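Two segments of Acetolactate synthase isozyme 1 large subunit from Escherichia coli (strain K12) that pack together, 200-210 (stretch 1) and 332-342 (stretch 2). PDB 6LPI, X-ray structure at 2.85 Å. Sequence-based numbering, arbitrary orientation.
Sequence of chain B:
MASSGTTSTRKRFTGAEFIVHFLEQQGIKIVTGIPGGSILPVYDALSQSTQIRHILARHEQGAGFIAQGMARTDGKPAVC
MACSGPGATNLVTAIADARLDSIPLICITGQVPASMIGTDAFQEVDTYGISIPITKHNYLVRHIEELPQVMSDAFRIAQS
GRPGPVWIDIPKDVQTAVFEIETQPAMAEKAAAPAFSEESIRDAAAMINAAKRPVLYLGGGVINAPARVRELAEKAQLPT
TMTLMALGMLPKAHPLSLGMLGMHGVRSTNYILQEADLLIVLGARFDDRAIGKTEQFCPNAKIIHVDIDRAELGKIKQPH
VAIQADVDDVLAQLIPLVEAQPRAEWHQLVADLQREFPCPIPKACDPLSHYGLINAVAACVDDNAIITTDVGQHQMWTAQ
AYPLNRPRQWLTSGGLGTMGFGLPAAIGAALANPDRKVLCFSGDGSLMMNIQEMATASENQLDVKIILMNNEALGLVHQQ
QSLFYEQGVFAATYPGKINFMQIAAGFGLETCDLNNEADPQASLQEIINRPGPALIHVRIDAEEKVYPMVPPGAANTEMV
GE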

# COMPACT_ATOMS: atom_id res chain seq x y z
N SER B 200 -25.67 -8.24 -11.67
CA SER B 200 -24.99 -7.92 -10.42
C SER B 200 -25.27 -6.49 -9.97
O SER B 200 -25.61 -6.25 -8.80
CB SER B 200 -23.51 -8.14 -10.62
OG SER B 200 -23.31 -9.36 -11.28
N ILE B 201 -25.05 -5.51 -10.86
CA ILE B 201 -25.34 -4.11 -10.54
C ILE B 201 -26.81 -3.92 -10.19
O ILE B 201 -27.14 -3.17 -9.26
CB ILE B 201 -24.89 -3.19 -11.69
CG1 ILE B 201 -23.36 -3.10 -11.75
CG2 ILE B 201 -25.47 -1.80 -11.55
CD1 ILE B 201 -22.76 -4.15 -12.57
N ARG B 202 -27.71 -4.58 -10.92
CA ARG B 202 -29.13 -4.51 -10.57
C ARG B 202 -29.37 -5.04 -9.15
O ARG B 202 -30.08 -4.41 -8.35
CB ARG B 202 -29.98 -5.26 -11.59
CG ARG B 202 -30.07 -4.55 -12.93
CD ARG B 202 -31.27 -3.63 -12.98
NE ARG B 202 -31.35 -2.95 -14.27
CZ ARG B 202 -32.28 -2.04 -14.58
NH1 ARG B 202 -32.28 -1.47 -15.78
NH2 ARG B 202 -33.20 -1.71 -13.68
N ASP B 203 -28.78 -6.19 -8.82
CA ASP B 203 -29.04 -6.82 -7.54
C ASP B 203 -28.50 -5.99 -6.40
O ASP B 203 -29.14 -5.88 -5.34
CB ASP B 203 -28.40 -8.20 -7.50
CG ASP B 203 -29.07 -9.19 -8.41
OD1 ASP B 203 -30.24 -8.96 -8.79
OD2 ASP B 203 -28.42 -10.21 -8.73
N ALA B 204 -27.33 -5.38 -6.59
CA ALA B 204 -26.81 -4.46 -5.59
C ALA B 204 -27.70 -3.23 -5.45
O ALA B 204 -28.01 -2.80 -4.33
CB ALA B 204 -25.38 -4.07 -5.92
N ALA B 205 -28.11 -2.62 -6.57
CA ALA B 205 -29.02 -1.48 -6.49
C ALA B 205 -30.28 -1.83 -5.72
O ALA B 205 -30.77 -1.03 -4.91
CB ALA B 205 -29.36 -0.97 -7.89
N ALA B 206 -30.82 -3.03 -5.95
CA ALA B 206 -32.01 -3.45 -5.21
C ALA B 206 -31.70 -3.58 -3.71
O ALA B 206 -32.48 -3.12 -2.86
CB ALA B 206 -32.53 -4.77 -5.78
N MET B 207 -30.58 -4.20 -3.37
CA MET B 207 -30.27 -4.38 -1.97
C MET B 207 -30.05 -3.04 -1.26
O MET B 207 -30.51 -2.84 -0.13
CB MET B 207 -29.04 -5.27 -1.86
CG MET B 207 -29.36 -6.72 -2.19
SD MET B 207 -28.02 -7.82 -1.78
CE MET B 207 -28.21 -7.87 -0.00
N ILE B 208 -29.41 -2.08 -1.94
CA ILE B 208 -29.18 -0.77 -1.35
C ILE B 208 -30.49 -0.01 -1.21
O ILE B 208 -30.76 0.65 -0.20
CB ILE B 208 -28.16 0.03 -2.19
CG1 ILE B 208 -26.74 -0.49 -2.00
CG2 ILE B 208 -28.24 1.53 -1.88
CD1 ILE B 208 -25.81 -0.10 -3.12
N ASN B 209 -31.35 -0.13 -2.21
CA ASN B 209 -32.60 0.60 -2.15
C ASN B 209 -33.52 0.04 -1.08
O ASN B 209 -34.28 0.79 -0.46
CB ASN B 209 -33.25 0.58 -3.53
CG ASN B 209 -32.55 1.48 -4.53
OD1 ASN B 209 -31.70 2.30 -4.16
ND2 ASN B 209 -32.85 1.31 -5.81
N ALA B 210 -33.41 -1.25 -0.78
CA ALA B 210 -34.30 -1.89 0.17
C ALA B 210 -33.73 -2.00 1.58
O ALA B 210 -34.41 -2.54 2.46
CB ALA B 210 -34.67 -3.29 -0.33
N ALA B 332 -20.38 4.10 -11.91
CA ALA B 332 -21.00 4.66 -13.10
C ALA B 332 -22.23 3.86 -13.50
O ALA B 332 -23.30 4.41 -13.75
CB ALA B 332 -19.99 4.73 -14.25
N GLN B 333 -22.12 2.54 -13.48
CA GLN B 333 -23.31 1.81 -13.91
C GLN B 333 -24.34 1.65 -12.79
O GLN B 333 -25.45 1.17 -13.05
CB GLN B 333 -22.86 0.46 -14.48
CG GLN B 333 -22.75 0.44 -16.00
CD GLN B 333 -22.36 -0.93 -16.52
OE1 GLN B 333 -23.10 -1.91 -16.39
NE2 GLN B 333 -21.18 -1.01 -17.14
N LEU B 334 -24.03 2.08 -11.57
CA LEU B 334 -24.89 1.83 -10.41
C LEU B 334 -25.61 3.05 -9.89
O LEU B 334 -26.77 2.95 -9.51
CB LEU B 334 -24.07 1.23 -9.26
CG LEU B 334 -24.86 0.99 -7.96
CD1 LEU B 334 -25.87 -0.15 -8.10
CD2 LEU B 334 -23.93 0.72 -6.77
N ILE B 335 -24.96 4.22 -9.86
CA ILE B 335 -25.59 5.40 -9.26
C ILE B 335 -26.93 5.72 -9.88
O ILE B 335 -27.88 5.99 -9.13
CB ILE B 335 -24.61 6.58 -9.27
CG1 ILE B 335 -23.48 6.32 -8.28
CG2 ILE B 335 -25.32 7.82 -8.85
CD1 ILE B 335 -22.28 7.18 -8.50
N PRO B 336 -27.12 5.69 -11.21
CA PRO B 336 -28.45 6.01 -11.77
C PRO B 336 -29.53 5.00 -11.39
O PRO B 336 -30.71 5.27 -11.64
CB PRO B 336 -28.21 6.02 -13.28
CG PRO B 336 -26.98 5.25 -13.49
CD PRO B 336 -26.13 5.52 -12.29
N LEU B 337 -29.18 3.84 -10.86
CA LEU B 337 -30.16 2.86 -10.44
C LEU B 337 -30.42 2.89 -8.94
O LEU B 337 -31.30 2.16 -8.47
CB LEU B 337 -29.71 1.46 -10.87
CG LEU B 337 -29.89 1.28 -12.38
CD1 LEU B 337 -28.61 1.53 -13.18
CD2 LEU B 337 -30.45 -0.08 -12.67
N VAL B 338 -29.68 3.70 -8.19
CA VAL B 338 -29.83 3.80 -6.74
C VAL B 338 -30.82 4.92 -6.44
O VAL B 338 -30.60 6.06 -6.86
CB VAL B 338 -28.49 4.08 -6.06
CG1 VAL B 338 -28.72 4.51 -4.61
CG2 VAL B 338 -27.52 2.91 -6.20
N GLU B 339 -31.90 4.62 -5.74
CA GLU B 339 -32.83 5.68 -5.38
C GLU B 339 -32.22 6.63 -4.35
O GLU B 339 -31.26 6.30 -3.65
CB GLU B 339 -34.13 5.09 -4.84
CG GLU B 339 -34.90 4.25 -5.85
CD GLU B 339 -35.61 3.06 -5.22
OE1 GLU B 339 -35.53 2.91 -3.98
OE2 GLU B 339 -36.23 2.28 -5.96
N ALA B 340 -32.77 7.84 -4.31
CA ALA B 340 -32.34 8.91 -3.41
C ALA B 340 -33.31 9.02 -2.23
O ALA B 340 -34.36 9.66 -2.34
CB ALA B 340 -32.23 10.23 -4.16
N GLN B 341 -32.98 8.37 -1.10
CA GLN B 341 -33.72 8.22 0.16
C GLN B 341 -33.14 9.11 1.26
O GLN B 341 -31.92 9.17 1.45
CB GLN B 341 -33.69 6.78 0.65
CG GLN B 341 -33.89 5.73 -0.41
CD GLN B 341 -34.03 4.34 0.19
OE1 GLN B 341 -34.55 4.19 1.29
NE2 GLN B 341 -33.58 3.33 -0.54
N PRO B 342 -33.99 9.77 2.03
CA PRO B 342 -33.50 10.61 3.13
C PRO B 342 -32.87 9.79 4.27
O PRO B 342 -32.07 10.31 5.04
CB PRO B 342 -34.77 11.30 3.63
CG PRO B 342 -35.65 11.37 2.43
CD PRO B 342 -35.38 10.11 1.65

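The polar attachment of the two stretches is concentrated on N209, near the C-terminal end of the 200-210 segment. Its side-chain amide (chi1 -74°, m) lies against the backbone where stretch 2 leaves its 3-10 segment and becomes extended. The carboxamide uses both of its functions there: OD1 of N209 accepts a hydrogen bond from the backbone N of E339 at 2.8 Å, while ND2 of N209 donates to the backbone O of L337 at 3.2 Å. Asparagine suits this position because one short, planar group carries both a donor and an acceptor, and so satisfies a carbonyl and an amide two residues apart on the same run of backbone.

The third hydrogen bond runs the other way, from a side chain of stretch 2 to the backbone of stretch 1. NE2 of Q341 donates to the backbone O of N209 at 2.6 Å, the shortest of the three. This carbonyl lies in the last turn of the segment and has no backbone hydrogen-bond partner within the stretch. The CA-to-CB bond of Q341 points toward stretch 1, and with chi1 m and chi2 t the side chain reaches across to place NE2 by the carbonyl. N209 thus takes part in all three hydrogen bonds and has the largest covered area of any residue here, 101 Å² of its surface.

Beyond this polar end the contact is mainly apolar. I201, A205 and I208 direct their CA-to-CB bonds toward stretch 2, and L334 supplies a common partner. Its CD1 lies 3.8 Å from CG2 of I201 and 3.6 Å from CB of A205, and its CD2 is 4.2 Å from CD1 of I208. The CA-to-CB bond of L334 points sideways, but its t, p rotamer brings the end of the side chain nearer the helix. The small side chain of A205 allows close approach: its CA is 5.3 Å from the CA of V338, and its CB meets CB of L337 at 3.9 Å. Farther along, CG2 of I208 packs on CG1 of V338 at 4.1 Å. I201, A205, I208, L334 and V338 are all buried, in keeping with their hydrocarbon side chains.

At the periphery, the CA-to-CB bond of R202 points away from stretch 2 but its long side chain returns, and CD2 of L337 sits over one face of the guanidinium, 3.3 Å from CZ of R202. R202 is exposed as a residue and L337 only partly so, and the contact lies at the edge of the interface. In total, the two stretches bury 580 Å² between them, summed over both sides.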